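Tail fiber protein (Acinetobacter phage AM24, PDB 5W5P) probably recognises, and may degrade, the capsular polysaccharide of the Acinetobacter host as the trimeric tailspike with which the phage attaches to the cell. Local coordinates at residues Asn287-Cys292 / Asn314-Ser319. Residues are numbered along the deposited sequence; the frame is centred on the assembly and turned at random.
Sequences NFCESC and NLWESS
Glu317 O takes two donors, the backbone N of Ser291 across the contact at 3.0 Å and the hydroxyl of Ser319, two residues further along its own segment. The Ser291 N-H arrives nearly along the C=O axis, whereas the hydroxyl sits above the carbonyl plane. That same Ser319 OG accepts from Cys292 N at 2.9 Å in a bent bond (138° at the hydrogen), so one hydroxyl ties the two segments together just beyond the strands. At the other end Asn314 OD1 receives Asn287 N at 3.0 Å, and Asn314 ND2 is hydrogen-bonded to Val284 O. Between these ends strands 288-290 and 315-317 run parallel, 9° apart, joined by Leu315 N to Asn287 O, Cys289 N to Leu315 O and a weak bond from Glu317 N to Cys289 O. They are neighbouring strands of successive coils of a parallel beta-helix, probably right-handed as in other phage tailspikes; strands 266-268 and 331-339 continue the stack on either side. Cys289 and Trp316 point to one face. Trp316, with CG anti to its backbone N (chi1 -164°), lays its six-membered ring alongside both cysteines: CE3 meets Cys289 CB at 3.4 Å, CH2 meets Cys292 CB at 3.6 Å, and Cys289 SG lies at the ring edge. Ser319 CB rests over one face of the indole, near its rim, and Phe322 packs with it edge-to-face. Phe288, Leu315 and the two glutamates occupy the opposite face, where Phe288, Glu290 and Leu315 meet a second subunit of the trimer. Leu315 CD2 lies 3.9 Å from Phe288 CD1 and also touches the Glu290 carboxylate, whose OE2 is hydrogen-bonded to Asn228 of that second subunit. Glu290 OE1 stands 3.8 Å from Glu317 OE1, the two side chains lying side by side and pointing the same way.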
loop_
_atom_site.group_PDB
_atom_site.type_symbol
_atom_site.label_atom_id
_atom_site.label_comp_id
_atom_site.label_asym_id
_atom_site.label_seq_id
_atom_site.Cartn_x
_atom_site.Cartn_y
_atom_site.Cartn_z
ATOM N N ASN A 287 7.959 7.460 6.447
ATOM C CA ASN A 287 8.777 8.463 7.113
ATOM C C ASN A 287 9.876 7.788 7.922
ATOM O O ASN A 287 9.640 6.769 8.574
ATOM C CB ASN A 287 7.942 9.352 8.042
ATOM C CG ASN A 287 6.780 10.017 7.341
ATOM O OD1 ASN A 287 5.660 9.494 7.330
ATOM N ND2 ASN A 287 7.028 11.191 6.780
ATOM N N PHE A 288 11.075 8.366 7.888
ATOM C CA PHE A 288 12.201 7.903 8.697
ATOM C C PHE A 288 12.125 8.591 10.060
ATOM O O PHE A 288 12.551 9.738 10.211
ATOM C CB PHE A 288 13.523 8.214 8.001
ATOM C CG PHE A 288 13.710 7.506 6.684
ATOM C CD1 PHE A 288 13.283 6.195 6.521
ATOM C CD2 PHE A 288 14.318 8.149 5.611
ATOM C CE1 PHE A 288 13.460 5.536 5.316
ATOM C CE2 PHE A 288 14.500 7.496 4.400
ATOM C CZ PHE A 288 14.069 6.184 4.255
ATOM N N CYS A 289 11.592 7.901 11.066
ATOM C CA CYS A 289 11.418 8.483 12.396
ATOM C C CYS A 289 12.410 7.863 13.370
ATOM O O CYS A 289 12.356 6.658 13.634
ATOM C CB CYS A 289 9.992 8.294 12.907
ATOM S SG CYS A 289 8.711 8.570 11.680
ATOM N N GLU A 290 13.289 8.697 13.925
ATOM C CA GLU A 290 14.373 8.253 14.791
ATOM C C GLU A 290 14.231 8.921 16.151
ATOM O O GLU A 290 14.298 10.150 16.251
ATOM C CB GLU A 290 15.734 8.576 14.170
ATOM C CG GLU A 290 15.902 8.077 12.740
ATOM C CD GLU A 290 16.425 6.647 12.673
ATOM O OE1 GLU A 290 16.358 5.932 13.699
ATOM O OE2 GLU A 290 16.912 6.240 11.596
ATOM N N SER A 291 14.032 8.110 17.190
ATOM C CA SER A 291 13.990 8.590 18.570
ATOM C C SER A 291 12.878 9.619 18.775
ATOM O O SER A 291 13.058 10.620 19.468
ATOM C CB SER A 291 15.343 9.166 18.991
ATOM O OG SER A 291 16.374 8.209 18.827
ATOM N N CYS A 292 11.722 9.377 18.165
ATOM C CA CYS A 292 10.547 10.211 18.383
ATOM C C CYS A 292 9.764 9.698 19.587
ATOM O O CYS A 292 9.565 8.495 19.746
ATOM C CB CYS A 292 9.655 10.222 17.145
ATOM S SG CYS A 292 10.337 11.150 15.764
ATOM N N ASN A 314 6.540 3.029 7.463
ATOM C CA ASN A 314 7.298 3.948 8.296
ATOM C C ASN A 314 8.479 3.237 8.952
ATOM O O ASN A 314 8.493 2.014 9.118
ATOM C CB ASN A 314 6.415 4.552 9.387
ATOM C CG ASN A 314 5.428 5.562 8.849
ATOM O OD1 ASN A 314 5.806 6.651 8.411
ATOM N ND2 ASN A 314 4.148 5.213 8.894
ATOM N N LEU A 315 9.481 4.029 9.324
ATOM C CA LEU A 315 10.532 3.598 10.237
ATOM C C LEU A 315 10.234 4.188 11.608
ATOM O O LEU A 315 9.925 5.380 11.718
ATOM C CB LEU A 315 11.907 4.041 9.740
ATOM C CG LEU A 315 13.090 4.109 10.709
ATOM C CD1 LEU A 315 13.648 2.737 10.987
ATOM C CD2 LEU A 315 14.174 5.000 10.121
ATOM N N TRP A 316 10.300 3.350 12.646
ATOM C CA TRP A 316 9.984 3.759 14.021
ATOM C C TRP A 316 10.950 3.026 14.954
ATOM O O TRP A 316 10.670 1.909 15.402
ATOM C CB TRP A 316 8.531 3.458 14.362
ATOM C CG TRP A 316 8.024 4.165 15.578
ATOM C CD1 TRP A 316 7.795 3.618 16.812
ATOM C CD2 TRP A 316 7.668 5.547 15.680
ATOM N NE1 TRP A 316 7.325 4.578 17.675
ATOM C CE2 TRP A 316 7.231 5.770 17.002
ATOM C CE3 TRP A 316 7.675 6.619 14.782
ATOM C CZ2 TRP A 316 6.811 7.024 17.447
ATOM C CZ3 TRP A 316 7.259 7.864 15.225
ATOM C CH2 TRP A 316 6.834 8.057 16.546
ATOM N N GLU A 317 12.079 3.667 15.250
ATOM C CA GLU A 317 13.162 3.057 16.009
ATOM C C GLU A 317 13.486 3.902 17.234
ATOM O O GLU A 317 13.469 5.137 17.168
ATOM C CB GLU A 317 14.411 2.898 15.134
ATOM C CG GLU A 317 15.430 1.899 15.650
ATOM C CD GLU A 317 16.456 1.534 14.596
ATOM O OE1 GLU A 317 16.388 2.100 13.484
ATOM O OE2 GLU A 317 17.328 0.682 14.875
ATOM N N SER A 318 13.784 3.226 18.348
ATOM C CA SER A 318 14.169 3.887 19.598
ATOM C C SER A 318 13.163 4.965 19.980
ATOM O O SER A 318 13.519 6.030 20.484
ATOM C CB SER A 318 15.580 4.471 19.501
ATOM O OG SER A 318 16.502 3.488 19.066
ATOM N N SER A 319 11.893 4.680 19.745
ATOM C CA SER A 319 10.845 5.683 19.832
ATOM C C SER A 319 9.807 5.281 20.882
ATOM O O SER A 319 9.979 4.309 21.625
ATOM C CB SER A 319 10.213 5.882 18.455
ATOM O OG SER A 319 11.070 6.622 17.602
#